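Local structure of probable porin (Pseudomonas aeruginosa, 4FSP) at residues 182-187 with 307-312; 312-317 with 346-351; 196-201 with 218-223. The protein probably forms a diffusion channel of the OprD porin family, a beta-barrel through which small solutes would cross the outer membrane. One frame throughout, in Å; residues are numbered along the deposited sequence.

Interaction 1. Residues 182-187 with 307-312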
loop_
_atom_site.group_PDB
_atom_site.type_symbol
_atom_site.label_atom_id
_atom_site.label_comp_id
_atom_site.label_asym_id
_atom_site.label_seq_id
_atom_site.Cartn_x
_atom_site.Cartn_y
_atom_site.Cartn_z
ATOM N N PHE A 182 -13.623 1.209 5.486
ATOM C CA PHE A 182 -13.733 -0.207 5.157
ATOM C C PHE A 182 -14.202 -1.035 6.359
ATOM O O PHE A 182 -13.428 -1.259 7.283
ATOM C CB PHE A 182 -12.392 -0.733 4.659
ATOM C CG PHE A 182 -12.424 -2.179 4.265
ATOM C CD1 PHE A 182 -13.525 -2.706 3.604
ATOM C CD2 PHE A 182 -11.351 -3.009 4.539
ATOM C CE1 PHE A 182 -13.553 -4.036 3.233
ATOM C CE2 PHE A 182 -11.377 -4.339 4.168
ATOM C CZ PHE A 182 -12.477 -4.851 3.511
ATOM N N ASN A 183 -15.452 -1.493 6.348
ATOM C CA ASN A 183 -15.968 -2.260 7.480
ATOM C C ASN A 183 -15.191 -3.555 7.704
ATOM O O ASN A 183 -14.328 -3.601 8.578
ATOM C CB ASN A 183 -17.476 -2.520 7.372
ATOM C CG ASN A 183 -18.191 -2.376 8.717
ATOM O OD1 ASN A 183 -17.557 -2.388 9.776
ATOM N ND2 ASN A 183 -19.514 -2.242 8.677
ATOM N N ARG A 184 -15.475 -4.582 6.904
ATOM C CA ARG A 184 -14.837 -5.905 7.055
ATOM C C ARG A 184 -15.193 -6.564 8.382
ATOM O O ARG A 184 -14.866 -6.031 9.443
ATOM C CB ARG A 184 -13.306 -5.842 6.902
ATOM C CG ARG A 184 -12.610 -7.143 7.313
ATOM C CD ARG A 184 -11.187 -7.246 6.780
ATOM N NE ARG A 184 -10.918 -8.593 6.272
ATOM C CZ ARG A 184 -9.808 -8.956 5.636
ATOM N NH1 ARG A 184 -8.832 -8.079 5.429
ATOM N NH2 ARG A 184 -9.674 -10.206 5.210
ATOM N N ASN A 185 -15.865 -7.711 8.316
ATOM C CA ASN A 185 -16.291 -8.448 9.508
ATOM C C ASN A 185 -17.089 -7.590 10.503
ATOM O O ASN A 185 -17.045 -7.829 11.710
ATOM C CB ASN A 185 -15.087 -9.093 10.216
ATOM C CG ASN A 185 -14.240 -9.955 9.284
ATOM O OD1 ASN A 185 -14.659 -10.299 8.181
ATOM N ND2 ASN A 185 -13.040 -10.316 9.737
ATOM N N ARG A 186 -17.801 -6.587 9.991
ATOM C CA ARG A 186 -18.628 -5.702 10.822
ATOM C C ARG A 186 -17.893 -5.048 12.008
ATOM O O ARG A 186 -18.501 -4.804 13.051
ATOM C CB ARG A 186 -19.860 -6.459 11.343
ATOM C CG ARG A 186 -20.461 -7.442 10.349
ATOM C CD ARG A 186 -21.495 -8.350 11.006
ATOM N NE ARG A 186 -22.819 -7.735 11.045
ATOM C CZ ARG A 186 -23.461 -7.413 12.163
ATOM N NH1 ARG A 186 -22.901 -7.659 13.337
ATOM N NH2 ARG A 186 -24.664 -6.853 12.105
ATOM N N ARG A 187 -16.600 -4.767 11.853
ATOM C CA ARG A 187 -15.796 -4.184 12.937
ATOM C C ARG A 187 -16.364 -2.884 13.490
ATOM O O ARG A 187 -16.182 -2.557 14.669
ATOM C CB ARG A 187 -14.365 -3.929 12.464
ATOM C CG ARG A 187 -13.526 -5.184 12.358
ATOM C CD ARG A 187 -12.314 -4.940 11.485
ATOM N NE ARG A 187 -11.535 -6.169 11.349
ATOM C CZ ARG A 187 -10.469 -6.291 10.571
ATOM N NH1 ARG A 187 -10.050 -5.251 9.851
ATOM N NH2 ARG A 187 -9.832 -7.452 10.517
ATOM N N GLY A 307 -1.663 -10.007 5.363
ATOM C CA GLY A 307 -1.330 -11.033 4.388
ATOM C C GLY A 307 -2.027 -10.824 3.053
ATOM O O GLY A 307 -2.507 -9.717 2.740
ATOM N N GLN A 308 -2.076 -11.891 2.263
ATOM C CA GLN A 308 -2.748 -11.863 0.968
ATOM C C GLN A 308 -4.250 -11.716 1.180
ATOM O O GLN A 308 -4.939 -11.128 0.352
ATOM C CB GLN A 308 -2.424 -13.132 0.157
ATOM C CG GLN A 308 -3.084 -13.214 -1.234
ATOM C CD GLN A 308 -2.753 -14.508 -1.982
ATOM O OE1 GLN A 308 -1.645 -15.052 -1.857
ATOM N NE2 GLN A 308 -3.716 -15.008 -2.767
ATOM N N TYR A 309 -4.758 -12.226 2.302
ATOM C CA TYR A 309 -6.196 -12.157 2.559
ATOM C C TYR A 309 -6.555 -11.389 3.837
ATOM O O TYR A 309 -7.391 -10.485 3.810
ATOM C CB TYR A 309 -6.804 -13.560 2.622
ATOM C CG TYR A 309 -8.296 -13.537 2.845
ATOM C CD1 TYR A 309 -9.156 -13.071 1.859
ATOM C CD2 TYR A 309 -8.848 -13.975 4.040
ATOM C CE1 TYR A 309 -10.529 -13.042 2.057
ATOM C CE2 TYR A 309 -10.218 -13.951 4.249
ATOM C CZ TYR A 309 -11.055 -13.484 3.254
ATOM O OH TYR A 309 -12.418 -13.466 3.461
ATOM N N ASN A 310 -5.948 -11.759 4.958
ATOM C CA ASN A 310 -6.391 -11.224 6.248
ATOM C C ASN A 310 -5.452 -10.147 6.755
ATOM O O ASN A 310 -4.265 -10.126 6.400
ATOM C CB ASN A 310 -6.519 -12.337 7.297
ATOM C CG ASN A 310 -7.199 -11.864 8.581
ATOM O OD1 ASN A 310 -8.280 -11.259 8.542
ATOM N ND2 ASN A 310 -6.567 -12.145 9.725
ATOM N N ASP A 311 -5.981 -9.264 7.595
ATOM C CA ASP A 311 -5.193 -8.142 8.110
ATOM C C ASP A 311 -4.986 -8.241 9.622
ATOM O O ASP A 311 -4.374 -7.369 10.233
ATOM C CB ASP A 311 -5.866 -6.817 7.746
ATOM C CG ASP A 311 -7.293 -6.720 8.266
ATOM O OD1 ASP A 311 -7.746 -7.650 8.970
ATOM O OD2 ASP A 311 -7.970 -5.703 7.980
ATOM N N PHE A 312 -5.503 -9.315 10.212
ATOM C CA PHE A 312 -5.326 -9.579 11.630
ATOM C C PHE A 312 -5.551 -8.327 12.449
ATOM O O PHE A 312 -4.692 -7.934 13.241
ATOM C CB PHE A 312 -3.928 -10.164 11.860
ATOM C CG PHE A 312 -3.739 -11.484 11.168
ATOM C CD1 PHE A 312 -3.376 -11.532 9.824
ATOM C CD2 PHE A 312 -3.983 -12.679 11.842
ATOM C CE1 PHE A 312 -3.235 -12.746 9.167
ATOM C CE2 PHE A 312 -3.843 -13.902 11.187
ATOM C CZ PHE A 312 -3.485 -13.936 9.847
#

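Interaction 2. Residues 312-317 with 346-351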
loop_
_atom_site.group_PDB
_atom_site.type_symbol
_atom_site.label_atom_id
_atom_site.label_comp_id
_atom_site.label_asym_id
_atom_site.label_seq_id
_atom_site.Cartn_x
_atom_site.Cartn_y
_atom_site.Cartn_z
ATOM N N PHE A 312 -5.503 -9.315 10.212
ATOM C CA PHE A 312 -5.326 -9.579 11.630
ATOM C C PHE A 312 -5.551 -8.327 12.449
ATOM O O PHE A 312 -4.692 -7.934 13.241
ATOM C CB PHE A 312 -3.928 -10.164 11.860
ATOM C CG PHE A 312 -3.739 -11.484 11.168
ATOM C CD1 PHE A 312 -3.376 -11.532 9.824
ATOM C CD2 PHE A 312 -3.983 -12.679 11.842
ATOM C CE1 PHE A 312 -3.235 -12.746 9.167
ATOM C CE2 PHE A 312 -3.843 -13.902 11.187
ATOM C CZ PHE A 312 -3.485 -13.936 9.847
ATOM N N ALA A 313 -6.707 -7.705 12.235
ATOM C CA ALA A 313 -6.997 -6.399 12.811
ATOM C C ALA A 313 -8.382 -6.322 13.444
ATOM O O ALA A 313 -9.000 -5.258 13.453
ATOM C CB ALA A 313 -6.818 -5.291 11.763
ATOM N N GLU A 314 -8.859 -7.447 13.970
ATOM C CA GLU A 314 -10.041 -7.451 14.820
ATOM C C GLU A 314 -9.722 -6.769 16.138
ATOM O O GLU A 314 -8.564 -6.744 16.565
ATOM C CB GLU A 314 -10.496 -8.883 15.108
ATOM C CG GLU A 314 -10.996 -9.614 13.886
ATOM C CD GLU A 314 -12.202 -8.942 13.266
ATOM O OE1 GLU A 314 -13.176 -8.670 14.004
ATOM O OE2 GLU A 314 -12.175 -8.670 12.043
ATOM N N ALA A 315 -10.748 -6.209 16.773
ATOM C CA ALA A 315 -10.600 -5.652 18.109
ATOM C C ALA A 315 -9.919 -6.682 19.016
ATOM O O ALA A 315 -10.255 -7.871 18.974
ATOM C CB ALA A 315 -11.973 -5.272 18.672
ATOM N N GLY A 316 -8.936 -6.244 19.802
ATOM C CA GLY A 316 -8.343 -7.119 20.801
ATOM C C GLY A 316 -7.308 -8.110 20.304
ATOM O O GLY A 316 -6.600 -8.733 21.109
ATOM N N GLU A 317 -7.181 -8.243 18.986
ATOM C CA GLU A 317 -6.344 -9.304 18.423
ATOM C C GLU A 317 -4.821 -9.048 18.423
ATOM O O GLU A 317 -4.328 -8.005 17.959
ATOM C CB GLU A 317 -6.810 -9.653 17.010
ATOM C CG GLU A 317 -6.036 -10.801 16.374
ATOM C CD GLU A 317 -6.584 -11.175 15.002
ATOM O OE1 GLU A 317 -7.327 -10.357 14.402
ATOM O OE2 GLU A 317 -6.278 -12.293 14.531
ATOM N N HIS A 346 -4.650 -14.410 17.902
ATOM C CA HIS A 346 -5.504 -14.822 19.014
ATOM C C HIS A 346 -6.043 -13.603 19.750
ATOM O O HIS A 346 -5.586 -12.477 19.517
ATOM C CB HIS A 346 -4.718 -15.701 19.983
ATOM C CG HIS A 346 -3.633 -14.974 20.722
ATOM N ND1 HIS A 346 -2.352 -14.841 20.226
ATOM C CD2 HIS A 346 -3.634 -14.351 21.926
ATOM C CE1 HIS A 346 -1.613 -14.172 21.092
ATOM N NE2 HIS A 346 -2.366 -13.864 22.134
ATOM N N GLY A 347 -7.007 -13.826 20.640
ATOM C CA GLY A 347 -7.527 -12.743 21.455
ATOM C C GLY A 347 -8.428 -11.798 20.679
ATOM O O GLY A 347 -8.799 -10.726 21.171
ATOM N N ALA A 348 -8.784 -12.190 19.461
ATOM C CA ALA A 348 -9.693 -11.387 18.655
ATOM C C ALA A 348 -11.076 -11.336 19.288
ATOM O O ALA A 348 -11.578 -12.348 19.786
ATOM C CB ALA A 348 -9.789 -11.945 17.260
ATOM N N LYS A 349 -11.692 -10.155 19.252
ATOM C CA LYS A 349 -13.052 -9.975 19.742
ATOM C C LYS A 349 -13.939 -9.515 18.589
ATOM O O LYS A 349 -14.377 -8.362 18.550
ATOM C CB LYS A 349 -13.092 -8.967 20.903
ATOM C CG LYS A 349 -12.386 -9.450 22.169
ATOM C CD LYS A 349 -12.711 -8.582 23.383
ATOM C CE LYS A 349 -12.095 -7.189 23.288
ATOM N NZ LYS A 349 -12.320 -6.386 24.533
ATOM N N PRO A 350 -14.208 -10.425 17.641
ATOM C CA PRO A 350 -15.011 -10.094 16.458
ATOM C C PRO A 350 -16.462 -9.814 16.859
ATOM O O PRO A 350 -16.960 -10.376 17.840
ATOM C CB PRO A 350 -14.949 -11.386 15.645
ATOM C CG PRO A 350 -14.887 -12.449 16.710
ATOM C CD PRO A 350 -13.989 -11.879 17.766
ATOM N N LYS A 351 -17.140 -8.955 16.109
ATOM C CA LYS A 351 -18.517 -8.629 16.443
ATOM C C LYS A 351 -19.518 -9.651 15.899
ATOM O O LYS A 351 -19.418 -10.092 14.753
ATOM C CB LYS A 351 -18.870 -7.216 15.970
ATOM C CG LYS A 351 -18.602 -6.120 17.008
ATOM C CD LYS A 351 -17.122 -5.767 17.139
ATOM C CE LYS A 351 -16.955 -4.358 17.737
ATOM N NZ LYS A 351 -15.620 -4.105 18.387
HETATM O O HOH W 1 -13.400 -6.496 15.980
HETATM O O HOH W 2 -15.645 -7.843 13.751
#

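Interaction 3. Residues 196-201 with 218-223. With C8E ((hydroxyethyloxy)tri(ethyloxy)octane), chain G.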
loop_
_atom_site.group_PDB
_atom_site.type_symbol
_atom_site.label_atom_id
_atom_site.label_comp_id
_atom_site.label_asym_id
_atom_site.label_seq_id
_atom_site.Cartn_x
_atom_site.Cartn_y
_atom_site.Cartn_z
ATOM N N ARG A 196 -14.654 14.359 2.426
ATOM C CA ARG A 196 -13.287 14.835 2.576
ATOM C C ARG A 196 -12.451 13.911 3.440
ATOM O O ARG A 196 -12.888 13.461 4.502
ATOM C CB ARG A 196 -13.266 16.225 3.223
ATOM C CG ARG A 196 -14.049 17.293 2.499
ATOM C CD ARG A 196 -13.459 17.565 1.131
ATOM N NE ARG A 196 -13.970 18.805 0.550
ATOM C CZ ARG A 196 -14.978 18.872 -0.314
ATOM N NH1 ARG A 196 -15.596 17.763 -0.712
ATOM N NH2 ARG A 196 -15.366 20.050 -0.783
ATOM N N PHE A 197 -11.234 13.653 2.985
ATOM C CA PHE A 197 -10.242 12.988 3.805
ATOM C C PHE A 197 -9.040 13.917 3.899
ATOM O O PHE A 197 -8.443 14.259 2.881
ATOM C CB PHE A 197 -9.821 11.653 3.188
ATOM C CG PHE A 197 -8.868 10.865 4.053
ATOM C CD1 PHE A 197 -9.343 10.069 5.089
ATOM C CD2 PHE A 197 -7.499 10.925 3.837
ATOM C CE1 PHE A 197 -8.473 9.344 5.902
ATOM C CE2 PHE A 197 -6.624 10.199 4.637
ATOM C CZ PHE A 197 -7.110 9.408 5.675
ATOM N N ASP A 198 -8.681 14.323 5.110
ATOM C CA ASP A 198 -7.563 15.235 5.289
ATOM C C ASP A 198 -6.327 14.476 5.690
ATOM O O ASP A 198 -6.412 13.448 6.360
ATOM C CB ASP A 198 -7.917 16.263 6.349
ATOM C CG ASP A 198 -9.188 16.998 6.011
ATOM O OD1 ASP A 198 -9.296 17.472 4.866
ATOM O OD2 ASP A 198 -10.091 17.073 6.865
ATOM N N LEU A 199 -5.170 14.971 5.269
ATOM C CA LEU A 199 -3.926 14.349 5.696
ATOM C C LEU A 199 -2.803 15.354 5.888
ATOM O O LEU A 199 -2.753 16.387 5.231
ATOM C CB LEU A 199 -3.514 13.231 4.735
ATOM C CG LEU A 199 -3.243 13.655 3.293
ATOM C CD1 LEU A 199 -1.749 13.873 3.100
ATOM C CD2 LEU A 199 -3.801 12.617 2.280
ATOM N N ALA A 200 -1.891 15.027 6.795
ATOM C CA ALA A 200 -0.731 15.856 7.044
ATOM C C ALA A 200 0.319 14.951 7.638
ATOM O O ALA A 200 0.001 14.034 8.397
ATOM C CB ALA A 200 -1.066 16.971 8.020
ATOM N N GLY A 201 1.575 15.204 7.304
ATOM C CA GLY A 201 2.614 14.382 7.854
ATOM C C GLY A 201 3.997 14.982 7.793
ATOM O O GLY A 201 4.232 16.053 7.210
ATOM N N GLU A 218 -7.762 11.891 8.463
ATOM C CA GLU A 218 -9.112 12.062 8.974
ATOM C C GLU A 218 -10.121 11.893 7.859
ATOM O O GLU A 218 -10.126 12.679 6.906
ATOM C CB GLU A 218 -9.253 13.465 9.604
ATOM C CG GLU A 218 -10.660 13.795 10.075
ATOM C CD GLU A 218 -10.768 15.165 10.723
ATOM O OE1 GLU A 218 -9.760 15.653 11.288
ATOM O OE2 GLU A 218 -11.865 15.761 10.662
ATOM N N LEU A 219 -10.959 10.863 7.957
ATOM C CA LEU A 219 -12.121 10.764 7.084
ATOM C C LEU A 219 -13.209 11.537 7.792
ATOM O O LEU A 219 -13.742 11.072 8.803
ATOM C CB LEU A 219 -12.566 9.314 6.909
ATOM C CG LEU A 219 -13.812 9.131 6.027
ATOM C CD1 LEU A 219 -13.533 9.564 4.566
ATOM C CD2 LEU A 219 -14.260 7.675 6.079
ATOM N N GLU A 220 -13.528 12.721 7.277
ATOM C CA GLU A 220 -14.362 13.670 8.017
ATOM C C GLU A 220 -15.700 13.090 8.467
ATOM O O GLU A 220 -16.324 12.310 7.741
ATOM C CB GLU A 220 -14.556 14.966 7.222
ATOM C CG GLU A 220 -13.255 15.738 7.024
ATOM C CD GLU A 220 -13.468 17.139 6.456
ATOM O OE1 GLU A 220 -14.635 17.544 6.237
ATOM O OE2 GLU A 220 -12.458 17.840 6.235
ATOM N N GLN A 221 -16.107 13.448 9.683
ATOM C CA GLN A 221 -17.338 12.935 10.278
ATOM C C GLN A 221 -17.307 11.418 10.509
ATOM O O GLN A 221 -18.346 10.820 10.811
ATOM C CB GLN A 221 -18.573 13.322 9.436
ATOM C CG GLN A 221 -18.646 14.808 9.048
ATOM C CD GLN A 221 -18.603 15.737 10.258
ATOM O OE1 GLN A 221 -19.104 15.407 11.333
ATOM N NE2 GLN A 221 -17.997 16.905 10.085
ATOM N N VAL A 222 -16.135 10.792 10.363
ATOM C CA VAL A 222 -16.014 9.358 10.653
ATOM C C VAL A 222 -14.916 8.988 11.665
ATOM O O VAL A 222 -15.220 8.556 12.778
ATOM C CB VAL A 222 -15.847 8.500 9.378
ATOM C CG1 VAL A 222 -16.061 7.029 9.728
ATOM C CG2 VAL A 222 -16.834 8.934 8.309
ATOM N N TYR A 223 -13.647 9.131 11.276
ATOM C CA TYR A 223 -12.552 8.871 12.205
ATOM C C TYR A 223 -11.320 9.700 11.883
ATOM O O TYR A 223 -11.142 10.158 10.753
ATOM C CB TYR A 223 -12.167 7.385 12.206
ATOM C CG TYR A 223 -11.401 6.953 10.977
ATOM C CD1 TYR A 223 -12.075 6.557 9.832
ATOM C CD2 TYR A 223 -10.002 6.946 10.952
ATOM C CE1 TYR A 223 -11.389 6.164 8.685
ATOM C CE2 TYR A 223 -9.304 6.543 9.807
ATOM C CZ TYR A 223 -10.011 6.153 8.680
ATOM O OH TYR A 223 -9.353 5.755 7.536
HETATM C C1 C8E G . -11.149 16.358 14.610
HETATM C C2 C8E G . -10.637 17.781 14.741
HETATM C C3 C8E G . -9.426 17.780 15.656
HETATM C C4 C8E G . -8.280 18.513 14.979
HETATM C C5 C8E G . -7.030 17.650 15.003
HETATM C C6 C8E G . -6.043 18.105 13.941
HETATM C C7 C8E G . -4.642 17.632 14.302
HETATM C C8 C8E G . -3.745 17.631 13.079
HETATM O O9 C8E G . -2.448 18.093 13.397
HETATM C C10 C8E G . -1.445 17.357 12.727
HETATM C C11 C8E G . -0.251 18.251 12.415
HETATM O O12 C8E G . 0.769 17.486 11.813
HETATM C C13 C8E G . 1.877 18.267 11.419
HETATM C C14 C8E G . 2.644 17.576 10.295
#

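Interaction 1. Residues 182-187 with 307-312
R184 lays NH2 over the centre of the Y309 ring, 3.9 Å above its plane, and spends the same nitrogen on the Y309 backbone. In this OprD-family beta-barrel the contact is one between two loops, those ahead of strands 193-205 and 318-327, and side-chain bonds, among them a salt-bridge network of R184, R187 and D311, join them without strand pairing. NH2 of R184 gives Y309 O a bond of 2.7 Å that lies within the guanidinium plane but reaches the oxygen from above the carbonyl plane; NH1 adds a weak second bond to the same oxygen. The cation-pi attraction itself is long and at most weak. N310 sets OD1 over a guanidinium face of R184, the amide standing almost upright on it, the planes 86° apart.

D311 links the two arginines. R184 and D311 run alongside one another, pointing opposite ways, in a salt bridge of 3.6 Å from R184 NH1 to D311 OD2, whereas R187 forms its salt bridge tip to tip and nearly coplanar. The R187 chain is extended from CG to NE (chi3 -178°), and it grips the acid end-on with both terminal nitrogens. Y295 also bonds OD2, and NE of R187 turns to E314, so the network runs on past both segments. The straighter of the paired bonds joins R187 NH2 to the syn lone pair of D311 OD1 at 2.6 Å, with an N-H...O angle of 177°.

Interaction 2. Residues 312-317 with 346-351
E314 crosses P350 at about a right angle, its OE1 lying 3.4 Å from P350 CA and almost as near to CB of the same ring. The glutamate chain bends at CG, chi2 -61°, which turns CD out of an extended course, while its CB rests against the methyl group of A348. That methyl also meets E317: the two CB atoms are 3.8 Å apart, and the E317 chain, extended beyond CG, runs on past A348 with its CG close to H346 O. A348 CB is therefore flanked by two glutamate chains, which touch it through their methylenes.

E314 to E317 form a type II beta turn, placed in the loop just before strand 318-327 of the porin barrel and laid against the loop that leaves the neighbouring strand 336-346. G316 takes the positive phi (80°) of such a turn and packs closely against G347. One direct hydrogen bond joins the backbones, K349 N to A315 O at 2.7 Å.

Water bridges the acid to the other loop. One water lies between E314 OE1 and A315 N, with K349 O a weak further partner; a second, 2.6 Å from E314 OE1, accepts from K351 N. The other oxygen of E314, OE2, forms a salt bridge with R187 and probably accepts from N185 ND2. At the far end of the K351 chain, NZ comes within 3.8 Å of A315 CB.

Interaction 3. Residues 196-201 with 218-223
D198 and E218 exchange two backbone hydrogen bonds: D198 N gives to E218 O at 2.8 Å, and E218 N returns one to D198 O at 2.9 Å. Two residues on from E218, E220 N donates to R196 O in a nearly straight bond, 169° at the hydrogen, which gives the R196 carbonyl its partner. E218 O has a second, softer neighbour in F197 CA, 3.1 Å away, in a CA-H...O contact.

These bonds belong to the antiparallel beta hairpin of strands 193-205 and 210-219 in the barrel wall. D198 and E218 form a hydrogen-bonded pair, F197 and L219 the adjoining non-hydrogen-bonded pair with their side chains on the other face. After L219 the chain turns back into strand 223-235, and L219 O accepts from both V222 N and Y223 N.

Acids gather round D198. OD2 of D198 lies 2.6 Å from OE2 of E220, the planes of the two carboxylates 53° apart. R164 forms salt bridges to both, its NE with D198 OD1 and its NH2 with E220 OE2, and its positive charge would temper the crowding of acids. E218 OE1 is bonded by Y216 OH and lies 3.7 Å from C1 of a bound C8E detergent.

With CG anti to the backbone N (chi1 -176°), the F197 ring takes E218 N over one face, toward the rim, and meets L219 CB at its edge, 3.8 Å from CD1.

Overall arrangement
From the N terminus, 182-187 comes first, in the loop ahead of strand 193-205, and waits for 307-312 more than a hundred residues later. Inside that long loop interaction 3 is nested, a local closure of one hairpin of the barrel wall; its centre lies about 21 Å from that of interaction 1, and the two do not touch. Interaction 2 follows in series and shares F312 with interaction 1, closing a short loop round strands 318-327 and 336-346. Interactions 1 and 2 do meet, at E314, which reaches back to the loop of 182-187. Three loops, those before strands 193-205, 318-327 and 358-368, are thereby joined.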